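Cytochrome c2 (Rhodobacter capsulatus, PDB 1C2R) carries electrons on a covalently bound heme c, serving as the electron donor to oxidised bacteriochlorophyll in the photophosphorylation pathway of a purple photosynthetic bacterium. Local coordinates at residues R43-Y48 with S63-T68; A73-D78 with T94-K99. All blocks are in the same frame, centred on the assembly; numbering follows the deposited sequence.

Contact 1 of 2, residues R43-Y48 with S63-T68. With HEC (heme c), chain C.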
loop_
_atom_site.group_PDB
_atom_site.type_symbol
_atom_site.label_atom_id
_atom_site.label_comp_id
_atom_site.label_asym_id
_atom_site.label_seq_id
_atom_site.Cartn_x
_atom_site.Cartn_y
_atom_site.Cartn_z
ATOM N N ARG A 43 -7.155 -5.859 -3.302
ATOM C CA ARG A 43 -6.441 -6.039 -4.511
ATOM C C ARG A 43 -5.236 -6.952 -4.369
ATOM O O ARG A 43 -4.501 -6.890 -3.387
ATOM C CB ARG A 43 -5.990 -4.653 -4.918
ATOM C CG ARG A 43 -5.291 -4.584 -6.258
ATOM C CD ARG A 43 -5.136 -3.157 -6.785
ATOM N NE ARG A 43 -3.870 -2.513 -6.424
ATOM C CZ ARG A 43 -3.764 -1.204 -6.209
ATOM N NH1 ARG A 43 -4.815 -0.396 -6.305
ATOM N NH2 ARG A 43 -2.582 -0.685 -5.887
ATOM N N THR A 44 -5.018 -7.777 -5.375
ATOM C CA THR A 44 -3.885 -8.659 -5.381
ATOM C C THR A 44 -2.649 -7.794 -5.460
ATOM O O THR A 44 -2.572 -6.882 -6.281
ATOM C CB THR A 44 -3.940 -9.508 -6.644
ATOM O OG1 THR A 44 -5.129 -10.267 -6.666
ATOM C CG2 THR A 44 -2.727 -10.420 -6.719
ATOM N N ALA A 45 -1.691 -8.079 -4.619
ATOM C CA ALA A 45 -0.460 -7.325 -4.571
ATOM C C ALA A 45 0.395 -7.317 -5.834
ATOM O O ALA A 45 0.508 -8.309 -6.549
ATOM C CB ALA A 45 0.367 -7.801 -3.399
ATOM N N GLY A 46 1.019 -6.171 -6.081
ATOM C CA GLY A 46 1.884 -6.001 -7.228
ATOM C C GLY A 46 1.193 -6.247 -8.554
ATOM O O GLY A 46 1.735 -6.919 -9.428
ATOM N N THR A 47 -0.008 -5.696 -8.709
ATOM C CA THR A 47 -0.738 -5.875 -9.947
ATOM C C THR A 47 -1.344 -4.608 -10.536
ATOM O O THR A 47 -2.013 -4.706 -11.549
ATOM C CB THR A 47 -1.852 -6.949 -9.889
ATOM O OG1 THR A 47 -2.965 -6.470 -9.163
ATOM C CG2 THR A 47 -1.358 -8.242 -9.269
ATOM N N TYR A 48 -1.162 -3.431 -9.953
ATOM C CA TYR A 48 -1.745 -2.246 -10.547
ATOM C C TYR A 48 -1.059 -2.013 -11.883
ATOM O O TYR A 48 0.161 -2.100 -11.967
ATOM C CB TYR A 48 -1.519 -1.060 -9.627
ATOM C CG TYR A 48 -2.450 0.010 -10.023
ATOM C CD1 TYR A 48 -3.804 -0.102 -9.735
ATOM C CD2 TYR A 48 -2.005 1.125 -10.731
ATOM C CE1 TYR A 48 -4.681 0.906 -10.127
ATOM C CE2 TYR A 48 -2.871 2.139 -11.131
ATOM C CZ TYR A 48 -4.222 2.026 -10.821
ATOM O OH TYR A 48 -5.101 3.005 -11.206
ATOM N N SER A 63 1.351 -15.365 -5.722
ATOM C CA SER A 63 1.047 -16.481 -4.854
ATOM C C SER A 63 -0.427 -16.475 -4.453
ATOM O O SER A 63 -0.903 -17.353 -3.735
ATOM C CB SER A 63 1.893 -16.412 -3.605
ATOM O OG SER A 63 1.954 -15.071 -3.158
ATOM N N GLY A 64 -1.148 -15.469 -4.897
ATOM C CA GLY A 64 -2.548 -15.380 -4.562
ATOM C C GLY A 64 -2.888 -14.294 -3.525
ATOM O O GLY A 64 -4.048 -14.135 -3.183
ATOM N N PHE A 65 -1.901 -13.537 -3.030
ATOM C CA PHE A 65 -2.124 -12.483 -2.017
ATOM C C PHE A 65 -2.812 -11.161 -2.461
ATOM O O PHE A 65 -2.459 -10.550 -3.465
ATOM C CB PHE A 65 -0.784 -12.249 -1.305
ATOM C CG PHE A 65 -0.795 -11.301 -0.150
ATOM C CD1 PHE A 65 -1.011 -11.738 1.158
ATOM C CD2 PHE A 65 -0.547 -9.952 -0.392
ATOM C CE1 PHE A 65 -1.001 -10.831 2.215
ATOM C CE2 PHE A 65 -0.533 -9.030 0.649
ATOM C CZ PHE A 65 -0.760 -9.481 1.949
ATOM N N ALA A 66 -3.807 -10.759 -1.653
ATOM C CA ALA A 66 -4.596 -9.555 -1.804
ATOM C C ALA A 66 -4.455 -8.879 -0.501
ATOM O O ALA A 66 -4.393 -9.519 0.552
ATOM C CB ALA A 66 -6.063 -9.836 -2.094
ATOM N N TRP A 67 -4.385 -7.609 -0.560
ATOM C CA TRP A 67 -4.216 -6.873 0.641
ATOM C C TRP A 67 -5.433 -6.707 1.514
ATOM O O TRP A 67 -6.559 -6.624 1.037
ATOM C CB TRP A 67 -3.834 -5.482 0.285
ATOM C CG TRP A 67 -2.471 -5.339 -0.222
ATOM C CD1 TRP A 67 -2.142 -5.025 -1.483
ATOM C CD2 TRP A 67 -1.248 -5.454 0.507
ATOM N NE1 TRP A 67 -0.789 -4.940 -1.608
ATOM C CE2 TRP A 67 -0.205 -5.193 -0.404
ATOM C CE3 TRP A 67 -0.929 -5.743 1.816
ATOM C CZ2 TRP A 67 1.144 -5.224 -0.041
ATOM C CZ3 TRP A 67 0.404 -5.773 2.178
ATOM C CH2 TRP A 67 1.429 -5.516 1.261
ATOM N N THR A 68 -5.165 -6.618 2.819
ATOM C CA THR A 68 -6.182 -6.410 3.834
ATOM C C THR A 68 -5.781 -5.255 4.661
ATOM O O THR A 68 -4.636 -4.793 4.605
ATOM C CB THR A 68 -6.404 -7.588 4.780
ATOM O OG1 THR A 68 -5.239 -7.800 5.554
ATOM C CG2 THR A 68 -6.747 -8.833 3.980
HETATM FE FE HEC C . 4.088 2.908 -0.610
HETATM C CHA HEC C . 3.889 0.264 -2.569
HETATM C CHB HEC C . 1.393 1.806 1.121
HETATM C CHC HEC C . 4.282 5.591 1.383
HETATM C CHD HEC C . 6.693 4.017 -2.295
HETATM N NA HEC C . 2.910 1.376 -0.707
HETATM C C1A HEC C . 3.007 0.354 -1.595
HETATM C C2A HEC C . 1.958 -0.613 -1.368
HETATM C C3A HEC C . 1.234 -0.214 -0.339
HETATM C C4A HEC C . 1.810 1.022 0.087
HETATM C CMA HEC C . 0.039 -0.891 0.285
HETATM C CAA HEC C . 1.769 -1.868 -2.173
HETATM C CBA HEC C . 0.906 -1.548 -3.386
HETATM C CGA HEC C . 0.418 -2.707 -4.295
HETATM O O1A HEC C . 0.704 -3.798 -3.889
HETATM O O2A HEC C . -0.226 -2.534 -5.287
HETATM N NB HEC C . 3.085 3.572 0.915
HETATM C C1B HEC C . 1.984 2.962 1.467
HETATM C C2B HEC C . 1.528 3.774 2.536
HETATM C C3B HEC C . 2.332 4.802 2.568
HETATM C C4B HEC C . 3.301 4.680 1.579
HETATM C CMB HEC C . 0.327 3.427 3.444
HETATM C CAB HEC C . 2.312 5.873 3.536
HETATM C CBB HEC C . 2.367 5.685 5.000
HETATM N NC HEC C . 5.227 4.479 -0.455
HETATM C C1C HEC C . 5.215 5.536 0.445
HETATM C C2C HEC C . 6.251 6.503 0.223
HETATM C C3C HEC C . 6.915 6.043 -0.818
HETATM C C4C HEC C . 6.301 4.781 -1.236
HETATM C CMC HEC C . 6.469 7.770 1.045
HETATM C CAC HEC C . 8.100 6.654 -1.485
HETATM C CBC HEC C . 9.430 6.949 -0.861
HETATM N ND HEC C . 5.099 2.232 -2.153
HETATM C C1D HEC C . 6.155 2.861 -2.756
HETATM C C2D HEC C . 6.605 2.021 -3.888
HETATM C C3D HEC C . 5.782 0.997 -3.946
HETATM C C4D HEC C . 4.875 1.135 -2.865
HETATM C CMD HEC C . 7.768 2.314 -4.802
HETATM C CAD HEC C . 5.880 -0.150 -4.890
HETATM C CBD HEC C . 6.548 -1.292 -4.078
HETATM C CGD HEC C . 7.535 -2.197 -4.753
HETATM O O1D HEC C . 8.356 -2.882 -4.180
HETATM O O2D HEC C . 7.431 -2.242 -5.998
#

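Contact 2 of 2, residues A73-D78 with T94-K99. With HEC (heme c), chain C.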
loop_
_atom_site.group_PDB
_atom_site.type_symbol
_atom_site.label_atom_id
_atom_site.label_comp_id
_atom_site.label_asym_id
_atom_site.label_seq_id
_atom_site.Cartn_x
_atom_site.Cartn_y
_atom_site.Cartn_z
ATOM N N ALA A 73 -1.512 -2.453 7.288
ATOM C CA ALA A 73 -1.065 -1.867 8.554
ATOM C C ALA A 73 0.315 -2.388 8.926
ATOM O O ALA A 73 1.167 -1.627 9.366
ATOM C CB ALA A 73 -2.076 -2.144 9.663
ATOM N N THR A 74 0.548 -3.697 8.732
ATOM C CA THR A 74 1.856 -4.304 9.048
ATOM C C THR A 74 2.935 -3.975 8.028
ATOM O O THR A 74 4.017 -3.519 8.374
ATOM C CB THR A 74 1.787 -5.836 9.190
ATOM O OG1 THR A 74 0.773 -6.184 10.099
ATOM C CG2 THR A 74 3.130 -6.418 9.650
ATOM N N TYR A 75 2.663 -4.221 6.778
ATOM C CA TYR A 75 3.628 -3.942 5.747
ATOM C C TYR A 75 4.208 -2.547 5.857
ATOM O O TYR A 75 5.416 -2.336 5.777
ATOM C CB TYR A 75 2.874 -4.070 4.443
ATOM C CG TYR A 75 3.512 -3.510 3.213
ATOM C CD1 TYR A 75 4.499 -4.235 2.536
ATOM C CD2 TYR A 75 3.090 -2.288 2.697
ATOM C CE1 TYR A 75 5.104 -3.772 1.371
ATOM C CE2 TYR A 75 3.689 -1.813 1.534
ATOM C CZ TYR A 75 4.683 -2.542 0.875
ATOM O OH TYR A 75 5.249 -2.039 -0.267
ATOM N N VAL A 76 3.316 -1.602 6.030
ATOM C CA VAL A 76 3.656 -0.208 6.134
ATOM C C VAL A 76 4.757 0.147 7.146
ATOM O O VAL A 76 5.582 1.023 6.893
ATOM C CB VAL A 76 2.387 0.647 6.096
ATOM C CG1 VAL A 76 2.480 1.932 6.904
ATOM C CG2 VAL A 76 2.091 0.996 4.652
ATOM N N LYS A 77 4.767 -0.557 8.275
ATOM C CA LYS A 77 5.739 -0.374 9.343
ATOM C C LYS A 77 7.163 -0.797 8.916
ATOM O O LYS A 77 8.142 -0.197 9.345
ATOM C CB LYS A 77 5.332 -1.216 10.543
ATOM C CG LYS A 77 4.225 -0.626 11.409
ATOM C CD LYS A 77 3.806 -1.594 12.528
ATOM C CE LYS A 77 2.378 -1.402 13.084
ATOM N NZ LYS A 77 1.557 -2.639 13.161
ATOM N N ASP A 78 7.264 -1.855 8.081
ATOM C CA ASP A 78 8.536 -2.414 7.554
ATOM C C ASP A 78 8.223 -3.288 6.359
ATOM O O ASP A 78 8.016 -4.500 6.451
ATOM C CB ASP A 78 9.368 -3.176 8.618
ATOM C CG ASP A 78 10.815 -3.486 8.262
ATOM O OD1 ASP A 78 11.697 -3.538 9.105
ATOM O OD2 ASP A 78 11.012 -3.722 6.988
ATOM N N THR A 94 12.353 -4.630 -1.160
ATOM C CA THR A 94 11.206 -3.767 -1.324
ATOM C C THR A 94 11.595 -2.576 -2.123
ATOM O O THR A 94 12.723 -2.064 -2.061
ATOM C CB THR A 94 10.577 -3.287 0.001
ATOM O OG1 THR A 94 9.333 -2.643 -0.251
ATOM C CG2 THR A 94 11.531 -2.285 0.630
ATOM N N GLY A 95 10.638 -2.137 -2.871
ATOM C CA GLY A 95 10.851 -0.993 -3.671
ATOM C C GLY A 95 10.353 0.220 -2.905
ATOM O O GLY A 95 10.632 1.356 -3.269
ATOM N N MET A 96 9.594 -0.026 -1.831
ATOM C CA MET A 96 9.060 1.057 -1.019
ATOM C C MET A 96 10.075 1.474 0.016
ATOM O O MET A 96 10.329 0.758 0.981
ATOM C CB MET A 96 7.714 0.701 -0.382
ATOM C CG MET A 96 7.114 1.849 0.396
ATOM S SD MET A 96 5.355 1.581 0.713
ATOM C CE MET A 96 5.239 2.111 2.435
ATOM N N ALA A 97 10.666 2.636 -0.192
ATOM C CA ALA A 97 11.686 3.128 0.712
ATOM C C ALA A 97 11.234 3.990 1.878
ATOM O O ALA A 97 11.729 5.112 2.041
ATOM C CB ALA A 97 12.764 3.830 -0.081
ATOM N N PHE A 98 10.323 3.461 2.689
ATOM C CA PHE A 98 9.820 4.176 3.831
ATOM C C PHE A 98 9.233 3.219 4.824
ATOM O O PHE A 98 8.615 2.227 4.455
ATOM C CB PHE A 98 8.772 5.182 3.377
ATOM C CG PHE A 98 8.134 5.958 4.481
ATOM C CD1 PHE A 98 8.819 6.987 5.122
ATOM C CD2 PHE A 98 6.823 5.674 4.862
ATOM C CE1 PHE A 98 8.194 7.706 6.139
ATOM C CE2 PHE A 98 6.182 6.383 5.873
ATOM C CZ PHE A 98 6.882 7.406 6.509
ATOM N N LYS A 99 9.428 3.510 6.074
ATOM C CA LYS A 99 8.892 2.678 7.095
ATOM C C LYS A 99 8.109 3.638 7.930
ATOM O O LYS A 99 8.628 4.675 8.326
ATOM C CB LYS A 99 9.974 1.961 7.876
ATOM C CG LYS A 99 10.877 1.124 6.984
ATOM C CD LYS A 99 12.129 0.637 7.727
ATOM C CE LYS A 99 12.489 -0.845 7.517
ATOM N NZ LYS A 99 13.846 -1.192 7.990
HETATM FE FE HEC C . 4.088 2.908 -0.610
HETATM C CHA HEC C . 3.889 0.264 -2.569
HETATM C CHB HEC C . 1.393 1.806 1.121
HETATM C CHC HEC C . 4.282 5.591 1.383
HETATM C CHD HEC C . 6.693 4.017 -2.295
HETATM N NA HEC C . 2.910 1.376 -0.707
HETATM C C1A HEC C . 3.007 0.354 -1.595
HETATM C C2A HEC C . 1.958 -0.613 -1.368
HETATM C C3A HEC C . 1.234 -0.214 -0.339
HETATM C C4A HEC C . 1.810 1.022 0.087
HETATM C CMA HEC C . 0.039 -0.891 0.285
HETATM C CAA HEC C . 1.769 -1.868 -2.173
HETATM C CBA HEC C . 0.906 -1.548 -3.386
HETATM C CGA HEC C . 0.418 -2.707 -4.295
HETATM O O1A HEC C . 0.704 -3.798 -3.889
HETATM O O2A HEC C . -0.226 -2.534 -5.287
HETATM N NB HEC C . 3.085 3.572 0.915
HETATM C C1B HEC C . 1.984 2.962 1.467
HETATM C C2B HEC C . 1.528 3.774 2.536
HETATM C C3B HEC C . 2.332 4.802 2.568
HETATM C C4B HEC C . 3.301 4.680 1.579
HETATM C CMB HEC C . 0.327 3.427 3.444
HETATM C CAB HEC C . 2.312 5.873 3.536
HETATM C CBB HEC C . 2.367 5.685 5.000
HETATM N NC HEC C . 5.227 4.479 -0.455
HETATM C C1C HEC C . 5.215 5.536 0.445
HETATM C C2C HEC C . 6.251 6.503 0.223
HETATM C C3C HEC C . 6.915 6.043 -0.818
HETATM C C4C HEC C . 6.301 4.781 -1.236
HETATM C CMC HEC C . 6.469 7.770 1.045
HETATM C CAC HEC C . 8.100 6.654 -1.485
HETATM C CBC HEC C . 9.430 6.949 -0.861
HETATM N ND HEC C . 5.099 2.232 -2.153
HETATM C C1D HEC C . 6.155 2.861 -2.756
HETATM C C2D HEC C . 6.605 2.021 -3.888
HETATM C C3D HEC C . 5.782 0.997 -3.946
HETATM C C4D HEC C . 4.875 1.135 -2.865
HETATM C CMD HEC C . 7.768 2.314 -4.802
HETATM C CAD HEC C . 5.880 -0.150 -4.890
HETATM C CBD HEC C . 6.548 -1.292 -4.078
HETATM C CGD HEC C . 7.535 -2.197 -4.753
HETATM O O1D HEC C . 8.356 -2.882 -4.180
HETATM O O2D HEC C . 7.431 -2.242 -5.998
HETATM O O HOH W 1 7.251 -3.341 -1.413
#

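Contact 1 of 2, residues R43-Y48 with S63-T68
Trp-67 NE1 and the backbone N of Gly-46, one from each side of this contact, both donate to the heme propionate oxygen O1A, at 3.0 Å from NE1. This is the propionate pocket of a class I cytochrome c, built here where two loops flanking helix 55-62 come together. The bond from Gly-46 is nearly straight, 174° at the hydrogen, and O1A lies at the edge of the indole, in its plane. The other oxygen, O2A, takes a nearly straight bond (170°) from Arg-43 NH2 at 3.1 Å; it lies at the guanidinium's edge and near its plane, with the carboxylate turned well out of that plane, while Tyr-48 CD1 covers one guanidinium face. Three donors thus hold the carboxylate by both oxygens, and their arrangement would probably help to stabilise its negative charge. Arg-43 NH2 also reaches Asn-36 O.

The two loops are tied by a single beta bridge, Thr-44 with Ala-66. Ala-45 N donates to Phe-65 O at 2.8 Å, and Trp-67 N returns a bond to Arg-43 O. Swung anti to the carbonyl carbon (chi1 -72°), the Trp-67 indole turns its NE1 edge toward O1A and has Phe-65 CE2 over one face. Ala-45 CB fills the angle between the two aromatic residues, 3.8 Å from Phe-65 CD2 and 3.6 Å from Trp-67 NE1.

Contact 2 of 2, residues A73-D78 with T94-K99
Met-96 SD binds the heme iron at 2.3 Å, and His-17 supplies the other axial ligand. With CG anti to the backbone N (chi1 -177°), the Met-96 chain runs in over the porphyrin and then bends at chi3, bringing CE to 4.0 Å from Val-76 CG2. The Tyr-75 ring stands beside the sulfur in an oblique Met-aromatic contact, 5.0 Å from SD to the ring centroid, while its OH lies 3.7 Å from Met-96 CB. That hydroxyl is joined through a water to Thr-94 OG1, and the water donates to propionate oxygen O1D at 3.0 Å. Replacing Tyr-75 with an alanine would probably leave this water without its phenol partner and open a gap beside Met-96 CB and CE, where the ring had packed.

Behind the ligand, Thr-94 OG1 accepts from Met-96 N at 3.1 Å in an ST turn, and Gly-95 N donates to O1D. Farther out, the Lys-99 and Asp-78 side chains run alongside each other in a salt bridge, NZ to OD1 at 3.4 Å; the other carboxylate oxygen, OD2, caps Ala-81 N at the start of helix 79-87. The whole is the methionine-ligand loop of a class I cytochrome c, laid against helix 69-77.

Contacts 1 and 2 hold one heme by different chemistry. Both are partly buried, and each serves one propionate, but only contact 2 of the pair also supplies an iron ligand. Contact 1 gathers a guanidinium and N-H donors around its carboxylate, whereas contact 2 sets apolar side chains about a sulfur ligand and ends in a salt bridge toward the surface. Contact 1 joins loop to loop through backbone bonds; contact 2 sets a loop against a helix with no direct hydrogen bond between its segments. Helix 69-77, which follows residues 63-68, links them: Trp-67 CH2 packs 3.5 Å from Tyr-75 CG, their planes inclined at about 55°.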